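Local coordinates for protein NAD-dependent aldehyde dehydrogenase (Burkholderia multivorans, PDB 5UJU) that probably oxidises aldehydes to carboxylic acids with NAD+ as electron acceptor, as other members of the aldehyde dehydrogenase family do, at residues Ser82-Ala87 with Leu426-Phe431; Asp98-Ala103 with Thr269-Glu274; Val257-Glu260 with Asp264-Val267. All coordinates share one frame; numbering follows the deposited sequence.

Contact 1. Residues Ser82-Ala87 with Leu426-Phe431; sequences SPYGVA and LQHPAF
Tyr84 lays its CB over one face of the Phe431 ring, 4.2 Å from the centroid, a CH-pi contact, while His428 NE2 lies at that ring's edge, in its plane. Phe431 CD2 in turn sits above one face of the imidazole, 3.6 Å from its plane and toward the rim. At the imidazole edge, the backbone N of Ala430 donates in plane to His428 ND1 (3.1 Å), which restrains the rotation of the ring from within its own segment. His428 CD2 lies near the plane of the Tyr84 ring, at its edge, 3.9 Å from Tyr84 CE1; the pair is oblique, with planes at 85°. Against Phe431 the tyrosine ring is tilted by 49°, and the closest ring atoms, Tyr84 CD1 and Phe431 CD2, are 3.8 Å apart. Phe431 CG stands anti to its carbonyl carbon (chi1 -67°), which carries the ring toward Tyr84 and Val86; Val86 CG2 approaches Phe431 CE1 to 3.7 Å. The Tyr84 carbonyl O also rests against Phe431 CB.

The tyrosine is presented by a type I turn from Ser82 to Gly85. Inside it, Ser82 OG accepts from Tyr84 N (3.0 Å) in an ST turn. Met142 of helix 134-145 touches both Tyr84 and Phe431, and Val395 of helix 391-398 packs on His428. The aromatic cluster thus joins the loop between strands 76-77 and 92-93 to the loop between strands 418-421 and 440-445, which a backbone hydrogen bond of Pro83 with Arg435 also links. Between the two segments themselves the attraction is that of ring faces, ring edges and apolar branches; Ser82 OG and His428 ND1 bond within their own segments, and Ser82 OG also with His143, setting the groups that meet.

Contact 2. Residues Asp98-Ala103 with Thr269-Glu274; sequences DALIAA and TLLATE
Leu100, on helix 97-132, gives up the most surface and meets Thr269 and Leu271 with its two methyl branches. CD2 turns to the threonine, 3.8 Å from Thr269 CB, with Thr269 CG2 slightly farther off; the two side chains run past each other in opposite directions. CD1 goes to Leu271, 3.7 Å from Leu271 CB, and also rests 3.8 Å from the carbonyl O of Leu270, which is hydrogen-bonded to Gln70. Thr269 OG1 lies between its backbone N and carbonyl carbon (chi1 53°), a setting that turns the hydroxyl toward Leu100: OG1 is 3.9 Å from Leu100 CB. Leu271 also packs on Ile236 of strand 234-238 and on Leu280 and Leu284 of helix 278-285, so Leu100 joins a larger buried apolar layer. Leu270, between the two, sends CB away from helix 97-132, and its side chain touches Ala248 and Val251 of helix 245-260. Helices 97-132 and 278-285 on one side, helix 245-260 on the other, and the parallel pairing of strands 268-270 and 234-238 fit a three-layer alpha/beta/alpha arrangement, consistent with the Rossmann-like NAD-binding domain of aldehyde dehydrogenases.

Contact 3. Residues Val257-Glu260 with Asp264-Val267; sequences VLRE and DPNV
The Arg259 guanidinium has Pro265 CB over one face, 3.7 Å above its plane and near the rim, with the proline ring tilted away beyond; Pro265 CB is 3.8 Å from Arg259 NH2. The arginine chain runs extended from CA and then bends at chi3 (-73°), which brings the guanidinium face to Pro265 CB and CG. NH2 keeps its charged partner elsewhere, in a salt bridge with Asp69. Leu258, one residue earlier on helix 245-260, makes the buried half of the contact. Its CD1 and CD2 both reach Val267 CB, at 3.9 Å and 4.0 Å, the two side chains meeting at about a right angle, with Trp111 of helix 97-132 also touching Leu258. The facing turn is held by its own bonds: Asp264 OD1 accepts from Asn266 N at 2.9 Å, from above the carboxylate plane, in an Asx turn, and Asp264 O accepts from Val267 N. Asn266 OD1 is hydrogen-bonded to Arg255 of helix 245-260. The contact therefore has an apolar, buried side at Leu258 and Val267, and an exposed side at Arg259, where the guanidinium can meet Pro265 CB with one face while pairing with Asp69.

Contacts 2 and 3 are neighbours, with centres about 15 Å apart, and they touch where Ala103 O packs 3.7 Å from Asn266 CB. Strand 268-270 follows the 264-267 turn, so the two contacts settle successive pieces of one helix-turn-strand unit, contact 2 on helix 97-132 itself, contact 3 touching it through Leu258 and Asp264. Contact 1 stands apart: its centre is about 32 Å from that of contact 2 and about 37 Å from that of contact 3, with nearest atoms about 13 Å and about 26 Å away. In sequence, 257-267 falls between the segments of contact 2, and both contacts between those of contact 1. None includes Gly348 or Gly458, which bind the sodium ion.

Contact 1. Residues Ser82-Ala87 with Leu426-Phe431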
loop_
_atom_site.group_PDB
_atom_site.type_symbol
_atom_site.label_atom_id
_atom_site.label_comp_id
_atom_site.label_asym_id
_atom_site.label_seq_id
_atom_site.Cartn_x
_atom_site.Cartn_y
_atom_site.Cartn_z
ATOM N N SER A 82 -22.453 -5.277 -30.422
ATOM C CA SER A 82 -21.319 -6.074 -30.870
ATOM C C SER A 82 -20.522 -5.320 -31.935
ATOM O O SER A 82 -21.099 -4.886 -32.937
ATOM C CB SER A 82 -21.803 -7.386 -31.453
ATOM O OG SER A 82 -20.746 -8.049 -32.120
ATOM N N PRO A 83 -19.204 -5.161 -31.771
ATOM C CA PRO A 83 -18.411 -4.573 -32.866
ATOM C C PRO A 83 -18.479 -5.381 -34.147
ATOM O O PRO A 83 -18.148 -4.851 -35.215
ATOM C CB PRO A 83 -16.986 -4.530 -32.288
ATOM C CG PRO A 83 -17.201 -4.421 -30.799
ATOM C CD PRO A 83 -18.405 -5.315 -30.540
ATOM N N TYR A 84 -18.926 -6.635 -34.083
ATOM C CA TYR A 84 -19.094 -7.453 -35.271
ATOM C C TYR A 84 -20.472 -7.309 -35.905
ATOM O O TYR A 84 -20.732 -7.925 -36.946
ATOM C CB TYR A 84 -18.787 -8.915 -34.938
ATOM C CG TYR A 84 -17.306 -9.126 -34.701
ATOM C CD1 TYR A 84 -16.428 -9.226 -35.775
ATOM C CD2 TYR A 84 -16.772 -9.170 -33.412
ATOM C CE1 TYR A 84 -15.070 -9.402 -35.580
ATOM C CE2 TYR A 84 -15.392 -9.353 -33.205
ATOM C CZ TYR A 84 -14.554 -9.456 -34.304
ATOM O OH TYR A 84 -13.193 -9.632 -34.149
ATOM N N GLY A 85 -21.343 -6.480 -35.337
ATOM C CA GLY A 85 -22.621 -6.205 -35.956
ATOM C C GLY A 85 -23.711 -7.203 -35.642
ATOM O O GLY A 85 -24.809 -7.086 -36.196
ATOM N N VAL A 86 -23.447 -8.177 -34.774
ATOM C CA VAL A 86 -24.453 -9.143 -34.347
ATOM C C VAL A 86 -25.386 -8.475 -33.343
ATOM O O VAL A 86 -24.938 -7.743 -32.450
ATOM C CB VAL A 86 -23.767 -10.381 -33.742
ATOM C CG1 VAL A 86 -24.784 -11.298 -33.063
ATOM C CG2 VAL A 86 -23.006 -11.133 -34.814
ATOM N N ALA A 87 -26.693 -8.699 -33.501
ATOM C CA ALA A 87 -27.662 -8.196 -32.536
ATOM C C ALA A 87 -27.487 -8.914 -31.201
ATOM O O ALA A 87 -27.487 -10.145 -31.144
ATOM C CB ALA A 87 -29.081 -8.387 -33.071
ATOM N N LEU A 426 -12.444 -2.488 -44.050
ATOM C CA LEU A 426 -12.516 -3.832 -44.597
ATOM C C LEU A 426 -13.938 -4.374 -44.444
ATOM O O LEU A 426 -14.644 -4.052 -43.485
ATOM C CB LEU A 426 -11.526 -4.770 -43.887
ATOM C CG LEU A 426 -10.026 -4.445 -43.835
ATOM C CD1 LEU A 426 -9.255 -5.629 -43.297
ATOM C CD2 LEU A 426 -9.497 -4.031 -45.224
ATOM N N GLN A 427 -14.352 -5.200 -45.404
ATOM C CA GLN A 427 -15.603 -5.945 -45.312
ATOM C C GLN A 427 -15.254 -7.302 -44.726
ATOM O O GLN A 427 -14.513 -8.077 -45.340
ATOM C CB GLN A 427 -16.296 -6.081 -46.670
ATOM C CG GLN A 427 -17.626 -6.852 -46.607
ATOM C CD GLN A 427 -18.708 -6.128 -45.834
ATOM O OE1 GLN A 427 -18.570 -4.955 -45.509
ATOM N NE2 GLN A 427 -19.787 -6.842 -45.506
ATOM N N HIS A 428 -15.734 -7.556 -43.518
ATOM C CA HIS A 428 -15.468 -8.831 -42.861
ATOM C C HIS A 428 -16.136 -9.947 -43.650
ATOM O O HIS A 428 -17.335 -9.860 -43.936
ATOM C CB HIS A 428 -15.981 -8.812 -41.419
ATOM C CG HIS A 428 -15.395 -9.892 -40.559
ATOM N ND1 HIS A 428 -15.602 -11.231 -40.802
ATOM C CD2 HIS A 428 -14.596 -9.827 -39.470
ATOM C CE1 HIS A 428 -14.953 -11.946 -39.899
ATOM N NE2 HIS A 428 -14.341 -11.116 -39.075
ATOM N N PRO A 429 -15.417 -11.013 -43.998
ATOM C CA PRO A 429 -16.025 -12.057 -44.841
ATOM C C PRO A 429 -17.177 -12.795 -44.171
ATOM O O PRO A 429 -18.025 -13.351 -44.880
ATOM C CB PRO A 429 -14.856 -13.006 -45.128
ATOM C CG PRO A 429 -13.621 -12.239 -44.754
ATOM C CD PRO A 429 -14.020 -11.315 -43.659
ATOM N N ALA A 430 -17.234 -12.822 -42.838
ATOM C CA ALA A 430 -18.253 -13.583 -42.120
ATOM C C ALA A 430 -19.268 -12.730 -41.375
ATOM O O ALA A 430 -20.336 -13.243 -41.024
ATOM C CB ALA A 430 -17.592 -14.526 -41.105
ATOM N N PHE A 431 -18.983 -11.448 -41.150
ATOM C CA PHE A 431 -19.854 -10.558 -40.382
ATOM C C PHE A 431 -20.101 -9.307 -41.210
ATOM O O PHE A 431 -19.323 -8.346 -41.145
ATOM C CB PHE A 431 -19.244 -10.200 -39.027
ATOM C CG PHE A 431 -19.134 -11.357 -38.082
ATOM C CD1 PHE A 431 -20.255 -11.820 -37.401
ATOM C CD2 PHE A 431 -17.917 -11.977 -37.855
ATOM C CE1 PHE A 431 -20.167 -12.890 -36.515
ATOM C CE2 PHE A 431 -17.824 -13.052 -36.971
ATOM C CZ PHE A 431 -18.954 -13.505 -36.300
#

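Contact 2. Residues Asp98-Ala103 with Thr269-Glu274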
loop_
_atom_site.group_PDB
_atom_site.type_symbol
_atom_site.label_atom_id
_atom_site.label_comp_id
_atom_site.label_asym_id
_atom_site.label_seq_id
_atom_site.Cartn_x
_atom_site.Cartn_y
_atom_site.Cartn_z
ATOM N N ASP A 98 -27.162 2.012 -3.665
ATOM C CA ASP A 98 -27.677 1.880 -2.308
ATOM C C ASP A 98 -28.031 0.438 -1.964
ATOM O O ASP A 98 -27.576 -0.104 -0.949
ATOM C CB ASP A 98 -28.907 2.766 -2.171
ATOM C CG ASP A 98 -28.843 3.642 -0.970
ATOM O OD1 ASP A 98 -29.136 3.137 0.130
ATOM O OD2 ASP A 98 -28.474 4.826 -1.129
ATOM N N ALA A 99 -28.854 -0.195 -2.801
ATOM C CA ALA A 99 -29.284 -1.567 -2.534
ATOM C C ALA A 99 -28.105 -2.536 -2.534
ATOM O O ALA A 99 -28.048 -3.451 -1.708
ATOM C CB ALA A 99 -30.330 -1.998 -3.561
ATOM N N LEU A 100 -27.150 -2.355 -3.450
ATOM C CA LEU A 100 -26.049 -3.311 -3.518
ATOM C C LEU A 100 -25.072 -3.099 -2.375
ATOM O O LEU A 100 -24.495 -4.059 -1.860
ATOM C CB LEU A 100 -25.336 -3.222 -4.868
ATOM C CG LEU A 100 -26.148 -3.590 -6.107
ATOM C CD1 LEU A 100 -25.222 -3.573 -7.337
ATOM C CD2 LEU A 100 -26.811 -4.959 -5.971
ATOM N N ILE A 101 -24.860 -1.849 -1.964
ATOM C CA ILE A 101 -24.039 -1.610 -0.780
ATOM C C ILE A 101 -24.668 -2.267 0.451
ATOM O O ILE A 101 -23.965 -2.882 1.269
ATOM C CB ILE A 101 -23.828 -0.103 -0.570
ATOM C CG1 ILE A 101 -22.810 0.440 -1.582
ATOM C CG2 ILE A 101 -23.401 0.184 0.872
ATOM C CD1 ILE A 101 -22.671 1.937 -1.538
ATOM N N ALA A 102 -25.991 -2.156 0.606
ATOM C CA ALA A 102 -26.637 -2.815 1.758
ATOM C C ALA A 102 -26.506 -4.332 1.666
ATOM O O ALA A 102 -26.238 -5.005 2.671
ATOM C CB ALA A 102 -28.111 -2.415 1.870
ATOM N N ALA A 103 -26.687 -4.892 0.467
ATOM C CA ALA A 103 -26.601 -6.346 0.328
ATOM C C ALA A 103 -25.184 -6.852 0.603
ATOM O O ALA A 103 -25.001 -7.899 1.240
ATOM C CB ALA A 103 -27.089 -6.774 -1.054
ATOM N N THR A 269 -21.785 -8.742 -6.264
ATOM C CA THR A 269 -22.952 -8.258 -6.996
ATOM C C THR A 269 -22.518 -7.545 -8.271
ATOM O O THR A 269 -21.352 -7.170 -8.439
ATOM C CB THR A 269 -23.818 -7.308 -6.152
ATOM O OG1 THR A 269 -23.011 -6.250 -5.626
ATOM C CG2 THR A 269 -24.484 -8.070 -4.993
ATOM N N LEU A 270 -23.478 -7.352 -9.172
ATOM C CA LEU A 270 -23.225 -6.768 -10.485
ATOM C C LEU A 270 -24.045 -5.496 -10.624
ATOM O O LEU A 270 -25.276 -5.541 -10.558
ATOM C CB LEU A 270 -23.598 -7.748 -11.600
ATOM C CG LEU A 270 -23.363 -7.173 -12.995
ATOM C CD1 LEU A 270 -21.886 -7.357 -13.384
ATOM C CD2 LEU A 270 -24.315 -7.784 -14.040
ATOM N N LEU A 271 -23.375 -4.373 -10.838
ATOM C CA LEU A 271 -24.053 -3.098 -11.042
ATOM C C LEU A 271 -23.931 -2.760 -12.534
ATOM O O LEU A 271 -22.989 -2.084 -12.961
ATOM C CB LEU A 271 -23.449 -2.005 -10.144
ATOM C CG LEU A 271 -24.053 -0.590 -10.279
ATOM C CD1 LEU A 271 -25.501 -0.619 -9.894
ATOM C CD2 LEU A 271 -23.310 0.446 -9.443
ATOM N N ALA A 272 -24.878 -3.252 -13.326
ATOM C CA ALA A 272 -24.920 -2.926 -14.743
ATOM C C ALA A 272 -25.502 -1.535 -14.917
ATOM O O ALA A 272 -26.380 -1.122 -14.153
ATOM C CB ALA A 272 -25.757 -3.944 -15.510
ATOM N N THR A 273 -24.999 -0.803 -15.912
ATOM C CA THR A 273 -25.430 0.568 -16.134
ATOM C C THR A 273 -25.613 0.831 -17.625
ATOM O O THR A 273 -25.162 0.066 -18.489
ATOM C CB THR A 273 -24.425 1.579 -15.551
ATOM O OG1 THR A 273 -23.154 1.420 -16.197
ATOM C CG2 THR A 273 -24.233 1.352 -14.069
ATOM N N GLU A 274 -26.236 1.967 -17.913
ATOM C CA GLU A 274 -26.331 2.524 -19.246
ATOM C C GLU A 274 -25.223 3.550 -19.409
ATOM O O GLU A 274 -24.673 4.039 -18.419
ATOM C CB GLU A 274 -27.682 3.230 -19.445
ATOM C CG GLU A 274 -28.937 2.369 -19.378
ATOM C CD GLU A 274 -29.272 1.630 -20.659
ATOM O OE1 GLU A 274 -29.039 2.179 -21.751
ATOM O OE2 GLU A 274 -29.795 0.503 -20.568
#

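Contact 3. Residues Val257-Glu260 with Asp264-Val267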
loop_
_atom_site.group_PDB
_atom_site.type_symbol
_atom_site.label_atom_id
_atom_site.label_comp_id
_atom_site.label_asym_id
_atom_site.label_seq_id
_atom_site.Cartn_x
_atom_site.Cartn_y
_atom_site.Cartn_z
ATOM N N VAL A 257 -20.585 -20.348 -6.562
ATOM C CA VAL A 257 -19.613 -20.948 -5.659
ATOM C C VAL A 257 -19.867 -20.489 -4.230
ATOM O O VAL A 257 -19.862 -21.294 -3.291
ATOM C CB VAL A 257 -18.182 -20.603 -6.110
ATOM C CG1 VAL A 257 -17.183 -21.092 -5.085
ATOM C CG2 VAL A 257 -17.903 -21.206 -7.498
ATOM N N LEU A 258 -20.096 -19.185 -4.051
ATOM C CA LEU A 258 -20.346 -18.652 -2.716
ATOM C C LEU A 258 -21.593 -19.276 -2.101
ATOM O O LEU A 258 -21.584 -19.676 -0.931
ATOM C CB LEU A 258 -20.479 -17.125 -2.782
ATOM C CG LEU A 258 -19.158 -16.386 -3.019
ATOM C CD1 LEU A 258 -19.397 -15.055 -3.757
ATOM C CD2 LEU A 258 -18.460 -16.150 -1.695
ATOM N N ARG A 259 -22.666 -19.393 -2.886
ATOM C CA ARG A 259 -23.891 -20.008 -2.382
ATOM C C ARG A 259 -23.650 -21.461 -1.989
ATOM O O ARG A 259 -24.033 -21.898 -0.897
ATOM C CB ARG A 259 -24.986 -19.920 -3.448
ATOM C CG ARG A 259 -26.397 -20.201 -2.937
ATOM C CD ARG A 259 -27.400 -20.202 -4.094
ATOM N NE ARG A 259 -27.677 -18.864 -4.622
ATOM C CZ ARG A 259 -27.119 -18.370 -5.724
ATOM N NH1 ARG A 259 -26.246 -19.097 -6.411
ATOM N NH2 ARG A 259 -27.429 -17.148 -6.143
ATOM N N GLU A 260 -22.986 -22.223 -2.863
ATOM C CA GLU A 260 -22.746 -23.635 -2.595
ATOM C C GLU A 260 -21.833 -23.831 -1.396
ATOM O O GLU A 260 -21.910 -24.870 -0.725
ATOM C CB GLU A 260 -22.173 -24.309 -3.843
ATOM C CG GLU A 260 -23.170 -24.376 -4.996
ATOM C CD GLU A 260 -22.543 -24.829 -6.308
ATOM O OE1 GLU A 260 -21.583 -25.623 -6.268
ATOM O OE2 GLU A 260 -23.016 -24.390 -7.379
ATOM N N ASP A 264 -23.500 -15.941 1.727
ATOM C CA ASP A 264 -24.448 -15.050 1.073
ATOM C C ASP A 264 -23.911 -14.739 -0.320
ATOM O O ASP A 264 -22.803 -14.196 -0.435
ATOM C CB ASP A 264 -24.617 -13.781 1.922
ATOM C CG ASP A 264 -25.682 -12.819 1.381
ATOM O OD1 ASP A 264 -26.059 -12.885 0.187
ATOM O OD2 ASP A 264 -26.127 -11.955 2.168
ATOM N N PRO A 265 -24.610 -15.114 -1.397
ATOM C CA PRO A 265 -24.077 -14.821 -2.736
ATOM C C PRO A 265 -23.852 -13.343 -2.974
ATOM O O PRO A 265 -23.082 -12.995 -3.875
ATOM C CB PRO A 265 -25.141 -15.397 -3.683
ATOM C CG PRO A 265 -26.402 -15.435 -2.863
ATOM C CD PRO A 265 -25.931 -15.768 -1.461
ATOM N N ASN A 266 -24.500 -12.462 -2.200
ATOM C CA ASN A 266 -24.263 -11.031 -2.355
ATOM C C ASN A 266 -22.884 -10.587 -1.878
ATOM O O ASN A 266 -22.626 -9.380 -1.862
ATOM C CB ASN A 266 -25.347 -10.248 -1.629
ATOM C CG ASN A 266 -26.694 -10.455 -2.259
ATOM O OD1 ASN A 266 -26.786 -10.608 -3.472
ATOM N ND2 ASN A 266 -27.748 -10.495 -1.441
ATOM N N VAL A 267 -22.006 -11.502 -1.467
ATOM C CA VAL A 267 -20.590 -11.152 -1.389
ATOM C C VAL A 267 -20.122 -10.540 -2.711
ATOM O O VAL A 267 -19.303 -9.616 -2.712
ATOM C CB VAL A 267 -19.753 -12.390 -0.983
ATOM C CG1 VAL A 267 -18.251 -12.144 -1.208
ATOM C CG2 VAL A 267 -20.004 -12.715 0.496
#